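Long-range contacts in translation initiation factor eIF2B subunit epsilon (Schizosaccharomyces pombe, PDB 5B04), which acts as a component of the eIF2B complex, which catalyses the exchange of GDP for GTP on the gamma subunit of eIF2: residues R310-K315 against K328-I333; V345-I350 against I362-L367; I379-L384 against I396-I401. One frame throughout, in Å; residues are numbered along the deposited sequence.

Contact 1: R310-K315 against K328-I333; sequences RHQIYK and KARTLI
Ile-313 lies against the backbone of Lys-328 and Thr-331, and its side chain can be followed atom by atom across the gap. Ile-313 CB sits 4.0 Å from Thr-331 O, and the CG2 branch stays with that same carbonyl. The other branch parts company there: CG1 stands beside the backbone N, anti to the carbonyl carbon (chi1 -68°), and moves over to Lys-328 O. Ile-313 CD1 continues in the extended direction and ends 3.3 Å from Lys-328 O. The isoleucine thus spans two carbonyls of 328-333, and it also packs on Ile-327 of strand 326-327.

Backbone bonds hold the two segments in line. Arg-330 N donates to His-311 O at 2.9 Å, nearly straight; Tyr-314 N donates to Thr-331 O, and Ile-333 N to Tyr-314 O at 2.8 Å. The last two belong to a parallel ladder, and they join successive coils of the left-handed beta-helix formed by this domain, with the turn at His-311 and Gln-312 stacked on the one at Arg-330.

On the Tyr-314 and Leu-332 face, Tyr-314 CB meets Leu-332 CG at 3.9 Å. The phenol ring runs on away from 328-333, standing edge-to-face with Tyr-308, and its OH is hydrogen-bonded to Leu-288 O at the end of helix 277-288. At the turn, His-311 CB touches Ala-329 CB at 3.8 Å, while the Gln-312 and Arg-330 chains lie side by side and point the same way. His-311 also packs on Arg-295 of the delta subunit and Glu-355 of the beta subunit.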
loop_
_atom_site.group_PDB
_atom_site.type_symbol
_atom_site.label_atom_id
_atom_site.label_comp_id
_atom_site.label_asym_id
_atom_site.label_seq_id
_atom_site.Cartn_x
_atom_site.Cartn_y
_atom_site.Cartn_z
ATOM N N ARG I 310 33.754 -11.295 5.880
ATOM C CA ARG I 310 33.812 -10.324 4.792
ATOM C C ARG I 310 35.244 -10.014 4.370
ATOM O O ARG I 310 36.171 -10.095 5.178
ATOM C CB ARG I 310 33.086 -9.040 5.193
ATOM C CG ARG I 310 31.602 -9.247 5.435
ATOM C CD ARG I 310 30.898 -7.950 5.782
ATOM N NE ARG I 310 29.449 -8.122 5.808
ATOM C CZ ARG I 310 28.663 -7.983 4.745
ATOM N NH1 ARG I 310 29.187 -7.665 3.569
ATOM N NH2 ARG I 310 27.354 -8.158 4.857
ATOM N N HIS I 311 35.402 -9.674 3.092
ATOM C CA HIS I 311 36.705 -9.437 2.472
ATOM C C HIS I 311 37.564 -10.699 2.497
ATOM O O HIS I 311 38.791 -10.627 2.589
ATOM C CB HIS I 311 37.427 -8.275 3.153
ATOM C CG HIS I 311 36.565 -7.068 3.348
ATOM N ND1 HIS I 311 35.956 -6.774 4.548
ATOM C CD2 HIS I 311 36.191 -6.091 2.487
ATOM C CE1 HIS I 311 35.254 -5.661 4.423
ATOM N NE2 HIS I 311 35.379 -5.228 3.182
ATOM N N GLN I 312 36.897 -11.847 2.412
ATOM C CA GLN I 312 37.550 -13.149 2.291
ATOM C C GLN I 312 38.539 -13.436 3.419
ATOM O O GLN I 312 39.698 -13.766 3.170
ATOM C CB GLN I 312 38.259 -13.255 0.938
ATOM C CG GLN I 312 37.320 -13.158 -0.255
ATOM C CD GLN I 312 37.684 -12.026 -1.192
ATOM O OE1 GLN I 312 38.223 -11.003 -0.767
ATOM N NE2 GLN I 312 37.390 -12.200 -2.475
ATOM N N ILE I 313 38.074 -13.313 4.657
ATOM C CA ILE I 313 38.894 -13.648 5.815
ATOM C C ILE I 313 38.406 -14.946 6.450
ATOM O O ILE I 313 37.265 -15.037 6.903
ATOM C CB ILE I 313 38.887 -12.523 6.863
ATOM C CG1 ILE I 313 39.616 -11.293 6.319
ATOM C CG2 ILE I 313 39.535 -12.993 8.156
ATOM C CD1 ILE I 313 39.647 -10.124 7.277
ATOM N N TYR I 314 39.279 -15.948 6.477
ATOM C CA TYR I 314 38.915 -17.271 6.971
ATOM C C TYR I 314 39.591 -17.577 8.304
ATOM O O TYR I 314 40.815 -17.670 8.381
ATOM C CB TYR I 314 39.279 -18.343 5.941
ATOM C CG TYR I 314 38.586 -18.180 4.605
ATOM C CD1 TYR I 314 39.076 -17.299 3.649
ATOM C CD2 TYR I 314 37.448 -18.913 4.297
ATOM C CE1 TYR I 314 38.448 -17.148 2.426
ATOM C CE2 TYR I 314 36.815 -18.771 3.076
ATOM C CZ TYR I 314 37.319 -17.888 2.146
ATOM O OH TYR I 314 36.691 -17.743 0.930
ATOM N N LYS I 315 38.785 -17.732 9.348
ATOM C CA LYS I 315 39.302 -18.025 10.680
ATOM C C LYS I 315 38.723 -19.316 11.242
ATOM O O LYS I 315 37.520 -19.561 11.150
ATOM C CB LYS I 315 39.000 -16.873 11.641
ATOM C CG LYS I 315 39.849 -15.630 11.437
ATOM C CD LYS I 315 39.364 -14.492 12.323
ATOM C CE LYS I 315 39.276 -14.924 13.780
ATOM N NZ LYS I 315 38.737 -13.842 14.651
ATOM N N LYS I 328 43.971 -7.805 7.489
ATOM C CA LYS I 328 43.301 -7.267 6.312
ATOM C C LYS I 328 42.726 -8.370 5.425
ATOM O O LYS I 328 42.598 -9.518 5.850
ATOM C CB LYS I 328 44.265 -6.381 5.521
ATOM C CG LYS I 328 44.847 -5.244 6.354
ATOM C CD LYS I 328 45.552 -4.203 5.502
ATOM C CE LYS I 328 46.021 -3.032 6.354
ATOM N NZ LYS I 328 46.585 -1.923 5.536
ATOM N N ALA I 329 42.382 -8.010 4.193
ATOM C CA ALA I 329 41.623 -8.891 3.311
ATOM C C ALA I 329 42.421 -10.096 2.818
ATOM O O ALA I 329 43.652 -10.081 2.809
ATOM C CB ALA I 329 41.091 -8.101 2.126
ATOM N N ARG I 330 41.690 -11.131 2.408
ATOM C CA ARG I 330 42.260 -12.354 1.845
ATOM C C ARG I 330 43.264 -13.014 2.789
ATOM O O ARG I 330 44.339 -13.441 2.369
ATOM C CB ARG I 330 42.913 -12.060 0.491
ATOM C CG ARG I 330 41.944 -11.492 -0.538
ATOM C CD ARG I 330 41.888 -12.339 -1.801
ATOM N NE ARG I 330 42.821 -11.871 -2.822
ATOM C CZ ARG I 330 42.818 -12.289 -4.084
ATOM N NH1 ARG I 330 41.929 -13.188 -4.486
ATOM N NH2 ARG I 330 43.702 -11.807 -4.946
ATOM N N THR I 331 42.896 -13.105 4.062
ATOM C CA THR I 331 43.759 -13.703 5.075
ATOM C C THR I 331 43.120 -14.945 5.694
ATOM O O THR I 331 41.962 -14.918 6.113
ATOM C CB THR I 331 44.094 -12.691 6.191
ATOM O OG1 THR I 331 45.011 -11.712 5.687
ATOM C CG2 THR I 331 44.723 -13.391 7.387
ATOM N N LEU I 332 43.882 -16.032 5.742
ATOM C CA LEU I 332 43.417 -17.277 6.341
ATOM C C LEU I 332 44.244 -17.609 7.581
ATOM O O LEU I 332 45.473 -17.584 7.540
ATOM C CB LEU I 332 43.489 -18.417 5.321
ATOM C CG LEU I 332 42.940 -19.794 5.700
ATOM C CD1 LEU I 332 42.381 -20.478 4.469
ATOM C CD2 LEU I 332 44.015 -20.663 6.330
ATOM N N ILE I 333 43.565 -17.918 8.682
ATOM C CA ILE I 333 44.245 -18.236 9.934
ATOM C C ILE I 333 43.785 -19.573 10.510
ATOM O O ILE I 333 42.602 -19.768 10.787
ATOM C CB ILE I 333 44.020 -17.140 10.994
ATOM C CG1 ILE I 333 44.427 -15.770 10.446
ATOM C CG2 ILE I 333 44.791 -17.461 12.263
ATOM C CD1 ILE I 333 44.188 -14.632 11.412
#

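Contact 2: V345-I350 against I362-L367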
loop_
_atom_site.group_PDB
_atom_site.type_symbol
_atom_site.label_atom_id
_atom_site.label_comp_id
_atom_site.label_asym_id
_atom_site.label_seq_id
_atom_site.Cartn_x
_atom_site.Cartn_y
_atom_site.Cartn_z
ATOM N N VAL I 345 48.433 -8.364 9.466
ATOM C CA VAL I 345 48.491 -9.523 8.583
ATOM C C VAL I 345 47.562 -9.328 7.390
ATOM O O VAL I 345 46.351 -9.197 7.555
ATOM C CB VAL I 345 48.111 -10.814 9.326
ATOM C CG1 VAL I 345 48.390 -12.022 8.458
ATOM C CG2 VAL I 345 48.877 -10.916 10.635
ATOM N N ALA I 346 48.129 -9.313 6.188
ATOM C CA ALA I 346 47.348 -9.021 4.990
ATOM C C ALA I 346 47.690 -9.947 3.827
ATOM O O ALA I 346 48.852 -10.078 3.453
ATOM C CB ALA I 346 47.555 -7.571 4.578
ATOM N N ASN I 347 46.663 -10.580 3.264
ATOM C CA ASN I 347 46.797 -11.425 2.078
ATOM C C ASN I 347 47.693 -12.646 2.307
ATOM O O ASN I 347 48.275 -13.187 1.369
ATOM C CB ASN I 347 47.323 -10.595 0.895
ATOM C CG ASN I 347 47.125 -11.285 -0.445
ATOM O OD1 ASN I 347 46.213 -12.094 -0.613
ATOM N ND2 ASN I 347 47.985 -10.967 -1.406
ATOM N N THR I 348 47.795 -13.094 3.556
ATOM C CA THR I 348 48.615 -14.263 3.861
ATOM C C THR I 348 47.782 -15.448 4.339
ATOM O O THR I 348 46.654 -15.285 4.803
ATOM C CB THR I 348 49.672 -13.960 4.940
ATOM O OG1 THR I 348 49.094 -14.132 6.239
ATOM C CG2 THR I 348 50.197 -12.548 4.798
ATOM N N ILE I 349 48.358 -16.639 4.223
ATOM C CA ILE I 349 47.734 -17.855 4.725
ATOM C C ILE I 349 48.550 -18.408 5.890
ATOM O O ILE I 349 49.765 -18.565 5.786
ATOM C CB ILE I 349 47.604 -18.922 3.621
ATOM C CG1 ILE I 349 46.665 -18.431 2.519
ATOM C CG2 ILE I 349 47.098 -20.233 4.199
ATOM C CD1 ILE I 349 46.601 -19.344 1.315
ATOM N N ILE I 350 47.877 -18.690 7.002
ATOM C CA ILE I 350 48.554 -19.144 8.211
ATOM C C ILE I 350 48.023 -20.496 8.680
ATOM O O ILE I 350 46.819 -20.672 8.862
ATOM C CB ILE I 350 48.402 -18.120 9.349
ATOM C CG1 ILE I 350 48.978 -16.768 8.923
ATOM C CG2 ILE I 350 49.084 -18.618 10.613
ATOM C CD1 ILE I 350 48.730 -15.658 9.916
ATOM N N ILE I 362 52.989 -8.752 8.076
ATOM C CA ILE I 362 53.054 -9.897 7.177
ATOM C C ILE I 362 52.111 -9.701 5.996
ATOM O O ILE I 362 50.900 -9.565 6.173
ATOM C CB ILE I 362 52.708 -11.204 7.911
ATOM C CG1 ILE I 362 53.485 -11.289 9.227
ATOM C CG2 ILE I 362 53.017 -12.405 7.033
ATOM C CD1 ILE I 362 53.276 -12.581 9.980
ATOM N N ASP I 363 52.672 -9.683 4.791
ATOM C CA ASP I 363 51.895 -9.386 3.592
ATOM C C ASP I 363 52.154 -10.377 2.458
ATOM O O ASP I 363 53.286 -10.530 2.007
ATOM C CB ASP I 363 52.193 -7.961 3.115
ATOM C CG ASP I 363 51.455 -7.606 1.840
ATOM O OD1 ASP I 363 50.260 -7.253 1.922
ATOM O OD2 ASP I 363 52.071 -7.677 0.756
ATOM N N SER I 364 51.091 -11.041 2.009
ATOM C CA SER I 364 51.140 -11.966 0.874
ATOM C C SER I 364 52.063 -13.163 1.101
ATOM O O SER I 364 52.597 -13.729 0.148
ATOM C CB SER I 364 51.564 -11.226 -0.398
ATOM O OG SER I 364 50.763 -10.076 -0.612
ATOM N N ALA I 365 52.236 -13.558 2.358
ATOM C CA ALA I 365 53.128 -14.665 2.692
ATOM C C ALA I 365 52.369 -15.975 2.887
ATOM O O ALA I 365 51.141 -16.012 2.808
ATOM C CB ALA I 365 53.931 -14.331 3.939
ATOM N N PHE I 366 53.111 -17.049 3.136
ATOM C CA PHE I 366 52.519 -18.353 3.412
ATOM C C PHE I 366 53.118 -18.963 4.672
ATOM O O PHE I 366 54.326 -19.186 4.751
ATOM C CB PHE I 366 52.713 -19.307 2.232
ATOM C CG PHE I 366 52.011 -18.877 0.978
ATOM C CD1 PHE I 366 52.634 -18.034 0.075
ATOM C CD2 PHE I 366 50.731 -19.325 0.696
ATOM C CE1 PHE I 366 51.992 -17.640 -1.082
ATOM C CE2 PHE I 366 50.084 -18.935 -0.460
ATOM C CZ PHE I 366 50.716 -18.092 -1.351
ATOM N N LEU I 367 52.269 -19.231 5.656
ATOM C CA LEU I 367 52.706 -19.852 6.899
ATOM C C LEU I 367 52.031 -21.200 7.100
ATOM O O LEU I 367 50.804 -21.288 7.161
ATOM C CB LEU I 367 52.410 -18.944 8.095
ATOM C CG LEU I 367 53.498 -17.985 8.577
ATOM C CD1 LEU I 367 53.956 -17.045 7.471
ATOM C CD2 LEU I 367 52.979 -17.200 9.768
#
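Ile-350 and Leu-367 lie side by side and point the same way, Ile-350 CG1 meeting Leu-367 CD2 at 4.1 Å. They share a face with Val-345 and Ile-362, and Ile-356 and Ile-373 touch this face from other strands of the beta-helix, which marks it as the inside of the coil. On the other face Ile-349 and Phe-366 cross obliquely: Ile-349 CD1 approaches the Phe-366 ring at CE2, 3.9 Å away. Both rest on helix 277-288, and the ring also meets Tyr-280.

Between the two strand pairs Thr-348 turns its methyl to the neighbouring coil. Thr-348 OG1 takes the crowded position between backbone N and carbonyl carbon (chi1 86°), which leaves Thr-348 CG2 anti to the carbonyl carbon and 3.6 Å from Ile-362 CG2.

Backbone bonds frame these groups: Ala-346 N to Ile-362 O and Ser-364 N to Ala-346 O before the turn, Ile-349 N to Ala-365 O and Leu-367 N to Ile-349 O after it. The four bonds use peptide N-H and C=O groups, which leaves the side chains facing into the coil, Val-345, Ile-350, Ile-362 and Leu-367, to pack as an apolar layer.

Contact 3: I379-L384 against I396-I401; sequences IGKAIL and IEDGAI
Gly-399 N donates to Lys-381 O at 2.9 Å, tying the turn of one coil to the turn of the next. On one side of it Gly-380 N binds Ile-396 O at 3.0 Å; on the other, Ile-383 N binds Ala-400 O. Between these last two bonds the register slips by one residue, because 396-401 fits in a type II turn from Glu-397 to Ala-400, closed by Ala-400 N to Glu-397 O at 3.2 Å. Gly-399 is the third residue of that turn, with a positive phi of 95°, where a CB would press on the preceding carbonyl O.

Asp-398 brings OD1 to 3.3 Å from Lys-381 CB, touching the root of the lysine and not its charge. The two chains cross, and Lys-381 NZ stays 6.6 Å from Asp-398 OD1, with the lysine packing on Asp-281 of helix 277-288.

Further in, Ala-382 CB meets Ile-396 CG2 at 3.7 Å and Ala-400 CB next to it, both on the side of the neighbouring coil. Ile-396 CG1 is anti to the carbonyl carbon (chi1 -50°) and with CD1 runs alongside Ile-379, pointing the same way; CD1 also comes near Leu-384 CD2. Aliphatic side chains stacked coil on coil and facing inward are characteristic of the left-handed parallel beta-helix built from hexapeptide repeats.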
loop_
_atom_site.group_PDB
_atom_site.type_symbol
_atom_site.label_atom_id
_atom_site.label_comp_id
_atom_site.label_asym_id
_atom_site.label_seq_id
_atom_site.Cartn_x
_atom_site.Cartn_y
_atom_site.Cartn_z
ATOM N N ILE I 379 57.533 -9.514 6.913
ATOM C CA ILE I 379 57.540 -10.724 6.099
ATOM C C ILE I 379 56.591 -10.589 4.913
ATOM O O ILE I 379 55.441 -10.186 5.074
ATOM C CB ILE I 379 57.152 -11.954 6.939
ATOM C CG1 ILE I 379 58.067 -12.061 8.160
ATOM C CG2 ILE I 379 57.220 -13.220 6.099
ATOM C CD1 ILE I 379 57.729 -13.196 9.085
ATOM N N GLY I 380 57.076 -10.924 3.721
ATOM C CA GLY I 380 56.281 -10.759 2.518
ATOM C C GLY I 380 56.616 -11.694 1.372
ATOM O O GLY I 380 57.782 -11.852 1.012
ATOM N N LYS I 381 55.579 -12.299 0.795
ATOM C CA LYS I 381 55.712 -13.206 -0.346
ATOM C C LYS I 381 56.749 -14.294 -0.106
ATOM O O LYS I 381 57.678 -14.470 -0.895
ATOM C CB LYS I 381 56.062 -12.425 -1.615
ATOM C CG LYS I 381 54.865 -12.127 -2.506
ATOM C CD LYS I 381 54.127 -13.405 -2.875
ATOM C CE LYS I 381 52.958 -13.129 -3.808
ATOM N NZ LYS I 381 53.409 -12.621 -5.133
ATOM N N ALA I 382 56.582 -15.024 0.990
ATOM C CA ALA I 382 57.512 -16.084 1.345
ATOM C C ALA I 382 56.776 -17.285 1.923
ATOM O O ALA I 382 55.711 -17.143 2.522
ATOM C CB ALA I 382 58.545 -15.570 2.331
ATOM N N ILE I 383 57.349 -18.468 1.737
ATOM C CA ILE I 383 56.776 -19.681 2.303
ATOM C C ILE I 383 57.593 -20.151 3.499
ATOM O O ILE I 383 58.801 -20.363 3.398
ATOM C CB ILE I 383 56.693 -20.812 1.264
ATOM C CG1 ILE I 383 55.821 -20.383 0.083
ATOM C CG2 ILE I 383 56.143 -22.078 1.899
ATOM C CD1 ILE I 383 55.572 -21.483 -0.925
ATOM N N LEU I 384 56.922 -20.297 4.636
ATOM C CA LEU I 384 57.561 -20.761 5.859
ATOM C C LEU I 384 56.961 -22.100 6.273
ATOM O O LEU I 384 55.858 -22.148 6.819
ATOM C CB LEU I 384 57.402 -19.734 6.985
ATOM C CG LEU I 384 58.283 -18.476 7.016
ATOM C CD1 LEU I 384 58.118 -17.606 5.774
ATOM C CD2 LEU I 384 57.993 -17.666 8.271
ATOM N N ILE I 396 61.992 -10.907 5.925
ATOM C CA ILE I 396 61.916 -11.971 4.935
ATOM C C ILE I 396 61.236 -11.439 3.679
ATOM O O ILE I 396 60.098 -10.975 3.729
ATOM C CB ILE I 396 61.154 -13.189 5.471
ATOM C CG1 ILE I 396 61.715 -13.596 6.836
ATOM C CG2 ILE I 396 61.239 -14.344 4.491
ATOM C CD1 ILE I 396 61.095 -14.851 7.398
ATOM N N GLU I 397 61.939 -11.511 2.554
ATOM C CA GLU I 397 61.523 -10.794 1.356
ATOM C C GLU I 397 60.981 -11.717 0.264
ATOM O O GLU I 397 60.913 -12.932 0.443
ATOM C CB GLU I 397 62.697 -9.964 0.839
ATOM C CG GLU I 397 63.308 -9.079 1.921
ATOM C CD GLU I 397 64.465 -8.236 1.426
ATOM O OE1 GLU I 397 64.975 -8.507 0.319
ATOM O OE2 GLU I 397 64.867 -7.299 2.150
ATOM N N ASP I 398 60.591 -11.128 -0.864
ATOM C CA ASP I 398 59.855 -11.842 -1.906
ATOM C C ASP I 398 60.635 -12.999 -2.525
ATOM O O ASP I 398 61.796 -12.851 -2.906
ATOM C CB ASP I 398 59.431 -10.868 -3.009
ATOM C CG ASP I 398 58.598 -9.715 -2.481
ATOM O OD1 ASP I 398 58.044 -9.839 -1.369
ATOM O OD2 ASP I 398 58.496 -8.686 -3.182
ATOM N N GLY I 399 59.977 -14.152 -2.626
ATOM C CA GLY I 399 60.569 -15.323 -3.245
ATOM C C GLY I 399 61.205 -16.269 -2.246
ATOM O O GLY I 399 61.541 -17.405 -2.584
ATOM N N ALA I 400 61.363 -15.800 -1.011
ATOM C CA ALA I 400 62.026 -16.578 0.029
ATOM C C ALA I 400 61.283 -17.870 0.341
ATOM O O ALA I 400 60.065 -17.876 0.515
ATOM C CB ALA I 400 62.179 -15.746 1.290
ATOM N N ILE I 401 62.028 -18.967 0.405
ATOM C CA ILE I 401 61.458 -20.257 0.765
ATOM C C ILE I 401 62.206 -20.845 1.952
ATOM O O ILE I 401 63.338 -21.311 1.821
ATOM C CB ILE I 401 61.500 -21.246 -0.409
ATOM C CG1 ILE I 401 60.754 -20.672 -1.613
ATOM C CG2 ILE I 401 60.901 -22.581 0.001
ATOM C CD1 ILE I 401 60.825 -21.546 -2.837
#

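The three contacts follow one another along the chain, each joining successive coils of the same left-handed beta-helix domain. Contact 1 and contact 2 have centres about 10 Å apart, contacts 2 and 3 about 9 Å, and the outer two about 19 Å. One sheet, containing strands 313-315, 332-333, 349-350, 366-367, 383-384 and 401-402, runs through all three. Leu-332 O to Ile-350 N and Phe-366 N to Ala-382 O are probable hydrogen bonds that carry the ladder onward. Contacts 2 and 3 also share the sheet with strands 361-363 and 378-380. The coils thus stack in chain order into one continuous rod, with helix 277-288 along its side and, of the three, only contact 1 reaching the beta and delta subunits.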